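Long-range contacts in hypothetical protein TT0907 (Thermus thermophilus, PDB 1WDI), which probably transfers and isomerises the ribose of S-adenosylmethionine onto the preQ1 base of tRNA, giving epoxyqueuosine in the queuosine pathway: residues P54-V59 with R252-G257; V59-K64 with G257-R262; R28-Y33 with D340-L345. All coordinates share one frame; numbering follows the deposited sequence.

In the fold
From the N terminus, residues 28-33 come first, but their partner, 340-345, is the C-terminal end of the chain. Interaction 3 therefore closes a loop of about 300 residues. Interactions 1 and 2 both lie within it. Strand 57-73 begins in interaction 1 and runs on into interaction 2. Its partners follow each other about 190 residues later: strand 253-256, then helix 258-266. Along the chain the two contacts cross, sharing Val-59 and Gly-257. Strands 253-256 and 341-344 both flank strand 296-300, so the strand pairs of interactions 1 and 3 lie in one mixed sheet, and interaction 2 packs a helix on it. Arg-252 of interaction 1 touches Leu-345 of interaction 3.

Interaction 1: P54-V59 with R252-G257; sequences PGDVLV and RVVAVG
Asp-56 and Arg-252 run alongside each other in the same direction just ahead of a parallel strand pair. The guanidinium takes the carboxylate side-on, with one nitrogen for each oxygen. NE of Arg-252 lies 2.9 Å from OD1 of Asp-56 in a nearly straight bond, N-H...O 175°. NH2 of Arg-252 is 2.8 Å from OD2 of Asp-56. Both oxygens are met on the syn side, although the two planes are turned 38° apart. The bend at chi3 of Arg-252 (-63°) folds the guanidinium back to the acid. OD2 also accepts a hydrogen bond from the backbone N of Arg-53, and Arg-252 NH2 also bonds Phe-51 O. This end is the more open one, since Arg-252 and Gly-55 are partly exposed; Asp-56 itself is buried. A water joins OD1 of Asp-56 to the backbone N of Arg-252.

Further along, the contact is buried and tight. Four backbone bonds follow in ladder order: Val-57 N to Arg-252 O, Val-254 N to Val-57 O, Val-59 N to Val-254 O, and Val-256 N to Val-59 O. The second is short, 2.6 Å between Val-254 N and Val-57 O. On one face CD1 of Leu-58 presses on CG1 of Val-254 at 3.4 Å, closer than usual for two methyls. The same CD1 reaches CG2 of Val-256 at 3.7 Å. On the other face CG2 of Val-59 meets CG1 of Val-253 more loosely, at 4.1 Å.

The pair sits inside the mixed sheet. Strand 203-211 flanks 57-59, and strand 296-300 flanks 253-256. Helix 258-266 packs on the face of Val-59, Val-253 and Ala-255.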
loop_
_atom_site.group_PDB
_atom_site.type_symbol
_atom_site.label_atom_id
_atom_site.label_comp_id
_atom_site.label_asym_id
_atom_site.label_seq_id
_atom_site.Cartn_x
_atom_site.Cartn_y
_atom_site.Cartn_z
ATOM N N PRO A 54 13.922 -9.249 -19.253
ATOM C CA PRO A 54 13.115 -10.469 -19.198
ATOM C C PRO A 54 13.530 -11.341 -18.019
ATOM O O PRO A 54 14.714 -11.589 -17.804
ATOM C CB PRO A 54 13.371 -11.125 -20.561
ATOM C CG PRO A 54 14.718 -10.587 -20.970
ATOM C CD PRO A 54 14.643 -9.141 -20.535
ATOM N N GLY A 55 12.550 -11.792 -17.247
ATOM C CA GLY A 55 12.869 -12.613 -16.097
ATOM C C GLY A 55 12.702 -11.838 -14.806
ATOM O O GLY A 55 12.538 -12.438 -13.749
ATOM N N ASP A 56 12.762 -10.508 -14.876
ATOM C CA ASP A 56 12.562 -9.703 -13.676
ATOM C C ASP A 56 11.161 -10.024 -13.172
ATOM O O ASP A 56 10.248 -10.269 -13.963
ATOM C CB ASP A 56 12.625 -8.200 -13.978
ATOM C CG ASP A 56 14.043 -7.664 -14.044
ATOM O OD1 ASP A 56 14.972 -8.318 -13.528
ATOM O OD2 ASP A 56 14.220 -6.562 -14.599
ATOM N N VAL A 57 10.994 -10.040 -11.858
ATOM C CA VAL A 57 9.689 -10.302 -11.277
ATOM C C VAL A 57 9.229 -9.019 -10.599
ATOM O O VAL A 57 9.800 -8.591 -9.591
ATOM C CB VAL A 57 9.736 -11.430 -10.230
ATOM C CG1 VAL A 57 8.343 -11.649 -9.649
ATOM C CG2 VAL A 57 10.248 -12.707 -10.869
ATOM N N LEU A 58 8.200 -8.407 -11.172
ATOM C CA LEU A 58 7.641 -7.168 -10.652
ATOM C C LEU A 58 6.461 -7.533 -9.748
ATOM O O LEU A 58 5.478 -8.124 -10.200
ATOM C CB LEU A 58 7.187 -6.300 -11.827
ATOM C CG LEU A 58 7.136 -4.774 -11.730
ATOM C CD1 LEU A 58 8.441 -4.226 -11.176
ATOM C CD2 LEU A 58 6.877 -4.208 -13.124
ATOM N N VAL A 59 6.572 -7.191 -8.470
ATOM C CA VAL A 59 5.529 -7.499 -7.497
ATOM C C VAL A 59 4.799 -6.233 -7.039
ATOM O O VAL A 59 5.424 -5.284 -6.551
ATOM C CB VAL A 59 6.129 -8.226 -6.258
ATOM C CG1 VAL A 59 5.025 -8.655 -5.304
ATOM C CG2 VAL A 59 6.922 -9.442 -6.706
ATOM N N ARG A 252 15.866 -11.056 -10.623
ATOM C CA ARG A 252 15.478 -9.960 -9.735
ATOM C C ARG A 252 14.015 -9.875 -9.333
ATOM O O ARG A 252 13.115 -10.048 -10.157
ATOM C CB ARG A 252 15.873 -8.615 -10.349
ATOM C CG ARG A 252 17.345 -8.496 -10.692
ATOM C CD ARG A 252 17.689 -7.079 -11.105
ATOM N NE ARG A 252 16.986 -6.657 -12.319
ATOM C CZ ARG A 252 17.221 -5.510 -12.950
ATOM N NH1 ARG A 252 18.138 -4.675 -12.475
ATOM N NH2 ARG A 252 16.554 -5.199 -14.059
ATOM N N VAL A 253 13.793 -9.605 -8.048
ATOM C CA VAL A 253 12.453 -9.419 -7.519
ATOM C C VAL A 253 12.378 -7.906 -7.325
ATOM O O VAL A 253 13.110 -7.336 -6.511
ATOM C CB VAL A 253 12.265 -10.150 -6.172
ATOM C CG1 VAL A 253 10.890 -9.837 -5.595
ATOM C CG2 VAL A 253 12.407 -11.650 -6.380
ATOM N N VAL A 254 11.517 -7.262 -8.106
ATOM C CA VAL A 254 11.357 -5.813 -8.073
ATOM C C VAL A 254 10.063 -5.424 -7.378
ATOM O O VAL A 254 8.969 -5.744 -7.844
ATOM C CB VAL A 254 11.360 -5.237 -9.514
ATOM C CG1 VAL A 254 11.378 -3.714 -9.473
ATOM C CG2 VAL A 254 12.577 -5.771 -10.278
ATOM N N ALA A 255 10.192 -4.723 -6.260
ATOM C CA ALA A 255 9.028 -4.313 -5.495
ATOM C C ALA A 255 8.446 -3.010 -6.000
ATOM O O ALA A 255 9.171 -2.053 -6.275
ATOM C CB ALA A 255 9.398 -4.171 -4.010
ATOM N N VAL A 256 7.126 -2.978 -6.134
ATOM C CA VAL A 256 6.449 -1.768 -6.555
ATOM C C VAL A 256 5.763 -1.252 -5.304
ATOM O O VAL A 256 4.669 -1.700 -4.954
ATOM C CB VAL A 256 5.395 -2.037 -7.642
ATOM C CG1 VAL A 256 4.656 -0.748 -7.968
ATOM C CG2 VAL A 256 6.067 -2.596 -8.886
ATOM N N GLY A 257 6.425 -0.326 -4.618
ATOM C CA GLY A 257 5.861 0.234 -3.409
ATOM C C GLY A 257 6.409 -0.408 -2.151
ATOM O O GLY A 257 6.801 -1.569 -2.158
HETATM O O HOH W 1 16.187 -10.632 -13.398
#

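Interaction 2: V59-K64 with G257-R262; sequences VFNESK and GTTVVR
Val-260 sets both its methyls on strand 59-64, in a beta-alpha unit whose helix packs on the sheet that its preceding strand belongs to. The axis of 258-262 runs at 101° to that of strand segment 59-64. CG1 of Val-260, anti to its backbone N (chi1 158°), meets CG1 of Val-59 at 3.8 Å. CG2 lies over the strand backbone, 3.3 Å from C of Phe-60, and also touches CB of Asn-61. An alanine in place of Val-260 would probably open a gap above the Phe-60 carbonyl carbon and leave Val-59 CG1 without its methyl partner.

Phe-60 points away from the helix. Its ring stacks with Phe-206 and meets Phe-189 edge-to-face. Asn-61 points toward the helix, and its ND2 passes CB of Thr-259 at 3.9 Å. Thr-259 OG1 and Thr-258 N bind a citrate, probably from the crystallisation liquor, at the helix start, where Gly-257 holds the N-cap position. The site may mark a pocket. One water joins strand and helix: it accepts hydrogen bonds from ND2 of Asn-61 at 3.1 Å and from the first-turn backbone N of Val-260 at 2.9 Å.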
loop_
_atom_site.group_PDB
_atom_site.type_symbol
_atom_site.label_atom_id
_atom_site.label_comp_id
_atom_site.label_asym_id
_atom_site.label_seq_id
_atom_site.Cartn_x
_atom_site.Cartn_y
_atom_site.Cartn_z
ATOM N N VAL A 59 6.572 -7.191 -8.470
ATOM C CA VAL A 59 5.529 -7.499 -7.497
ATOM C C VAL A 59 4.799 -6.233 -7.039
ATOM O O VAL A 59 5.424 -5.284 -6.551
ATOM C CB VAL A 59 6.129 -8.226 -6.258
ATOM C CG1 VAL A 59 5.025 -8.655 -5.304
ATOM C CG2 VAL A 59 6.922 -9.442 -6.706
ATOM N N PHE A 60 3.477 -6.239 -7.209
ATOM C CA PHE A 60 2.610 -5.124 -6.834
ATOM C C PHE A 60 1.701 -5.543 -5.693
ATOM O O PHE A 60 1.630 -6.716 -5.325
ATOM C CB PHE A 60 1.655 -4.725 -7.970
ATOM C CG PHE A 60 2.325 -4.404 -9.273
ATOM C CD1 PHE A 60 2.820 -5.418 -10.088
ATOM C CD2 PHE A 60 2.402 -3.090 -9.714
ATOM C CE1 PHE A 60 3.379 -5.121 -11.333
ATOM C CE2 PHE A 60 2.966 -2.783 -10.962
ATOM C CZ PHE A 60 3.450 -3.802 -11.766
ATOM N N ASN A 61 0.974 -4.572 -5.162
ATOM C CA ASN A 61 0.011 -4.864 -4.120
ATOM C C ASN A 61 -1.344 -4.392 -4.635
ATOM O O ASN A 61 -1.456 -3.325 -5.236
ATOM C CB ASN A 61 0.373 -4.140 -2.818
ATOM C CG ASN A 61 -0.336 -2.811 -2.666
ATOM O OD1 ASN A 61 -1.540 -2.762 -2.408
ATOM N ND2 ASN A 61 0.410 -1.720 -2.826
ATOM N N GLU A 62 -2.366 -5.211 -4.446
ATOM C CA GLU A 62 -3.712 -4.829 -4.846
ATOM C C GLU A 62 -4.541 -4.936 -3.581
ATOM O O GLU A 62 -4.649 -6.009 -2.993
ATOM C CB GLU A 62 -4.266 -5.754 -5.937
ATOM C CG GLU A 62 -4.115 -7.241 -5.671
ATOM C CD GLU A 62 -4.841 -8.089 -6.703
ATOM O OE1 GLU A 62 -4.782 -7.754 -7.907
ATOM O OE2 GLU A 62 -5.467 -9.095 -6.313
ATOM N N SER A 63 -5.098 -3.811 -3.152
ATOM C CA SER A 63 -5.903 -3.778 -1.940
ATOM C C SER A 63 -7.185 -4.585 -2.064
ATOM O O SER A 63 -7.879 -4.522 -3.079
ATOM C CB SER A 63 -6.246 -2.330 -1.577
ATOM O OG SER A 63 -5.083 -1.611 -1.205
ATOM N N LYS A 64 -7.483 -5.354 -1.023
ATOM C CA LYS A 64 -8.694 -6.160 -0.983
ATOM C C LYS A 64 -9.462 -5.739 0.262
ATOM O O LYS A 64 -8.934 -5.778 1.377
ATOM C CB LYS A 64 -8.355 -7.647 -0.905
ATOM C CG LYS A 64 -9.565 -8.560 -0.805
ATOM C CD LYS A 64 -9.136 -10.010 -0.638
ATOM C CE LYS A 64 -10.332 -10.939 -0.514
ATOM N NZ LYS A 64 -9.903 -12.361 -0.364
ATOM N N GLY A 257 6.425 -0.326 -4.618
ATOM C CA GLY A 257 5.861 0.234 -3.409
ATOM C C GLY A 257 6.409 -0.408 -2.151
ATOM O O GLY A 257 6.801 -1.569 -2.158
ATOM N N THR A 258 6.431 0.360 -1.069
ATOM C CA THR A 258 6.933 -0.112 0.217
ATOM C C THR A 258 5.999 -1.111 0.905
ATOM O O THR A 258 6.419 -1.867 1.775
ATOM C CB THR A 258 7.173 1.070 1.158
ATOM O OG1 THR A 258 5.976 1.850 1.254
ATOM C CG2 THR A 258 8.300 1.943 0.629
ATOM N N THR A 259 4.730 -1.105 0.520
ATOM C CA THR A 259 3.775 -2.037 1.096
ATOM C C THR A 259 4.209 -3.425 0.656
ATOM O O THR A 259 4.231 -4.363 1.452
ATOM C CB THR A 259 2.357 -1.732 0.604
ATOM O OG1 THR A 259 2.016 -0.396 0.988
ATOM C CG2 THR A 259 1.348 -2.700 1.220
ATOM N N VAL A 260 4.575 -3.544 -0.618
ATOM C CA VAL A 260 5.054 -4.811 -1.155
ATOM C C VAL A 260 6.354 -5.186 -0.443
ATOM O O VAL A 260 6.567 -6.342 -0.082
ATOM C CB VAL A 260 5.334 -4.710 -2.667
ATOM C CG1 VAL A 260 6.300 -5.802 -3.086
ATOM C CG2 VAL A 260 4.021 -4.820 -3.454
ATOM N N VAL A 261 7.235 -4.209 -0.254
ATOM C CA VAL A 261 8.496 -4.483 0.433
ATOM C C VAL A 261 8.232 -5.080 1.825
ATOM O O VAL A 261 8.759 -6.135 2.172
ATOM C CB VAL A 261 9.331 -3.197 0.619
ATOM C CG1 VAL A 261 10.542 -3.490 1.498
ATOM C CG2 VAL A 261 9.772 -2.647 -0.743
ATOM N N ARG A 262 7.404 -4.399 2.611
ATOM C CA ARG A 262 7.100 -4.848 3.971
ATOM C C ARG A 262 6.462 -6.235 4.010
ATOM O O ARG A 262 6.784 -7.046 4.874
ATOM C CB ARG A 262 6.178 -3.833 4.660
ATOM C CG ARG A 262 6.798 -2.449 4.842
ATOM C CD ARG A 262 5.757 -1.436 5.303
ATOM N NE ARG A 262 5.123 -1.843 6.552
ATOM C CZ ARG A 262 4.145 -1.172 7.151
ATOM N NH1 ARG A 262 3.679 -0.051 6.617
ATOM N NH2 ARG A 262 3.631 -1.625 8.288
HETATM O O HOH W 2 3.489 -1.733 -2.619
#

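Interaction 3: R28-Y33 with D340-L345; sequences RLMVVY and DAMLIL
Leu-29 puts its CD1 methyl into the hollow between Ala-341 and Leu-343, 4.0 Å from CB of the first and 3.8 Å from CB of the second. The two strands run parallel, and five backbone hydrogen bonds join them. On this same face CG1 of Val-31 meets CD1 of Leu-345 at 3.7 Å. The Tyr-33 ring lies alongside Leu-345, its CE2 also near that methyl. Helix 48-51 packs here through Phe-51 and Leu-48.

The other face carries Met-30, Val-32, Met-342 and Ile-344. CG1 of Val-32 fills the notch between SD of Met-342 (4.1 Å) and CG1 of Ile-344 (3.8 Å). Its chi1 of 59° puts this methyl between the backbone N and the carbonyl carbon. The two methionines extend next to each other, with SD of Met-30 4.1 Å from CE of Met-342. Helices 307-316 and 318-330 cover this face.

Polar side chains gather at the start of the pair. OD1 of Asp-340 accepts a hydrogen bond from the backbone N of Arg-28 at 2.7 Å, from above the carboxylate plane, and forms a salt bridge with Arg-334. The Arg-28 guanidinium turns instead to Glu-331 O and the Tyr-333 ring. Both faces are held by apolar packing, while the polar groups sit at the start; the buried Asp-340 is likely to stay charged beside Arg-334.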
loop_
_atom_site.group_PDB
_atom_site.type_symbol
_atom_site.label_atom_id
_atom_site.label_comp_id
_atom_site.label_asym_id
_atom_site.label_seq_id
_atom_site.Cartn_x
_atom_site.Cartn_y
_atom_site.Cartn_z
ATOM N N ARG A 28 7.628 11.812 -13.738
ATOM C CA ARG A 28 9.069 11.618 -13.844
ATOM C C ARG A 28 9.535 10.408 -13.035
ATOM O O ARG A 28 8.874 9.987 -12.085
ATOM C CB ARG A 28 9.806 12.880 -13.389
ATOM C CG ARG A 28 9.477 14.109 -14.241
ATOM C CD ARG A 28 10.238 15.334 -13.775
ATOM N NE ARG A 28 11.679 15.145 -13.906
ATOM C CZ ARG A 28 12.585 16.047 -13.548
ATOM N NH1 ARG A 28 12.200 17.209 -13.035
ATOM N NH2 ARG A 28 13.875 15.782 -13.693
ATOM N N LEU A 29 10.669 9.842 -13.435
ATOM C CA LEU A 29 11.233 8.690 -12.752
ATOM C C LEU A 29 12.728 8.895 -12.555
ATOM O O LEU A 29 13.478 9.030 -13.527
ATOM C CB LEU A 29 11.003 7.407 -13.568
ATOM C CG LEU A 29 11.710 6.146 -13.064
ATOM C CD1 LEU A 29 11.121 5.731 -11.708
ATOM C CD2 LEU A 29 11.559 5.019 -14.075
ATOM N N MET A 30 13.161 8.942 -11.299
ATOM C CA MET A 30 14.580 9.094 -11.023
ATOM C C MET A 30 15.128 7.700 -10.773
ATOM O O MET A 30 14.670 7.000 -9.866
ATOM C CB MET A 30 14.833 9.970 -9.783
ATOM C CG MET A 30 16.317 10.101 -9.451
ATOM S SD MET A 30 16.711 10.911 -7.863
ATOM C CE MET A 30 16.517 12.598 -8.329
ATOM N N VAL A 31 16.090 7.285 -11.590
ATOM C CA VAL A 31 16.703 5.977 -11.411
ATOM C C VAL A 31 18.022 6.192 -10.671
ATOM O O VAL A 31 18.867 6.971 -11.118
ATOM C CB VAL A 31 16.997 5.295 -12.767
ATOM C CG1 VAL A 31 17.626 3.917 -12.530
ATOM C CG2 VAL A 31 15.701 5.163 -13.585
ATOM N N VAL A 32 18.191 5.527 -9.531
ATOM C CA VAL A 32 19.431 5.660 -8.767
ATOM C C VAL A 32 19.951 4.271 -8.398
ATOM O O VAL A 32 19.170 3.352 -8.159
ATOM C CB VAL A 32 19.217 6.520 -7.490
ATOM C CG1 VAL A 32 18.165 5.889 -6.606
ATOM C CG2 VAL A 32 20.534 6.673 -6.728
ATOM N N TYR A 33 21.270 4.113 -8.362
ATOM C CA TYR A 33 21.865 2.815 -8.052
ATOM C C TYR A 33 22.408 2.660 -6.628
ATOM O O TYR A 33 23.043 3.573 -6.098
ATOM C CB TYR A 33 22.966 2.512 -9.069
ATOM C CG TYR A 33 22.469 2.517 -10.497
ATOM C CD1 TYR A 33 22.253 3.715 -11.176
ATOM C CD2 TYR A 33 22.173 1.322 -11.159
ATOM C CE1 TYR A 33 21.749 3.727 -12.476
ATOM C CE2 TYR A 33 21.666 1.323 -12.460
ATOM C CZ TYR A 33 21.456 2.532 -13.110
ATOM O OH TYR A 33 20.934 2.547 -14.386
ATOM N N ASP A 340 6.117 12.201 -8.355
ATOM C CA ASP A 340 6.910 11.355 -9.230
ATOM C C ASP A 340 7.387 10.098 -8.533
ATOM O O ASP A 340 7.006 9.828 -7.395
ATOM C CB ASP A 340 8.095 12.143 -9.784
ATOM C CG ASP A 340 7.652 13.298 -10.653
ATOM O OD1 ASP A 340 6.792 13.067 -11.531
ATOM O OD2 ASP A 340 8.150 14.427 -10.467
ATOM N N ALA A 341 8.233 9.333 -9.210
ATOM C CA ALA A 341 8.714 8.085 -8.640
ATOM C C ALA A 341 10.219 7.925 -8.687
ATOM O O ALA A 341 10.919 8.642 -9.407
ATOM C CB ALA A 341 8.053 6.915 -9.353
ATOM N N MET A 342 10.704 6.963 -7.908
ATOM C CA MET A 342 12.117 6.649 -7.840
ATOM C C MET A 342 12.279 5.152 -8.050
ATOM O O MET A 342 11.479 4.364 -7.556
ATOM C CB MET A 342 12.689 7.029 -6.460
ATOM C CG MET A 342 14.139 6.602 -6.252
ATOM S SD MET A 342 14.818 6.968 -4.590
ATOM C CE MET A 342 15.295 8.687 -4.743
ATOM N N LEU A 343 13.309 4.761 -8.791
ATOM C CA LEU A 343 13.592 3.346 -9.014
ATOM C C LEU A 343 15.003 3.133 -8.506
ATOM O O LEU A 343 15.939 3.756 -8.997
ATOM C CB LEU A 343 13.521 2.978 -10.504
ATOM C CG LEU A 343 13.971 1.543 -10.841
ATOM C CD1 LEU A 343 12.994 0.533 -10.228
ATOM C CD2 LEU A 343 14.037 1.355 -12.368
ATOM N N ILE A 344 15.156 2.271 -7.508
ATOM C CA ILE A 344 16.473 1.989 -6.946
ATOM C C ILE A 344 16.914 0.611 -7.414
ATOM O O ILE A 344 16.267 -0.391 -7.106
ATOM C CB ILE A 344 16.423 2.029 -5.406
ATOM C CG1 ILE A 344 15.895 3.394 -4.956
ATOM C CG2 ILE A 344 17.805 1.781 -4.836
ATOM C CD1 ILE A 344 15.199 3.385 -3.613
ATOM N N LEU A 345 18.030 0.572 -8.138
ATOM C CA LEU A 345 18.574 -0.659 -8.705
ATOM C C LEU A 345 19.922 -1.049 -8.108
ATOM O O LEU A 345 20.573 -0.180 -7.491
ATOM C CB LEU A 345 18.748 -0.489 -10.224
ATOM C CG LEU A 345 17.510 -0.153 -11.052
ATOM C CD1 LEU A 345 17.915 0.207 -12.481
ATOM C CD2 LEU A 345 16.563 -1.349 -11.044
ATOM O OXT LEU A 345 20.323 -2.218 -8.302
#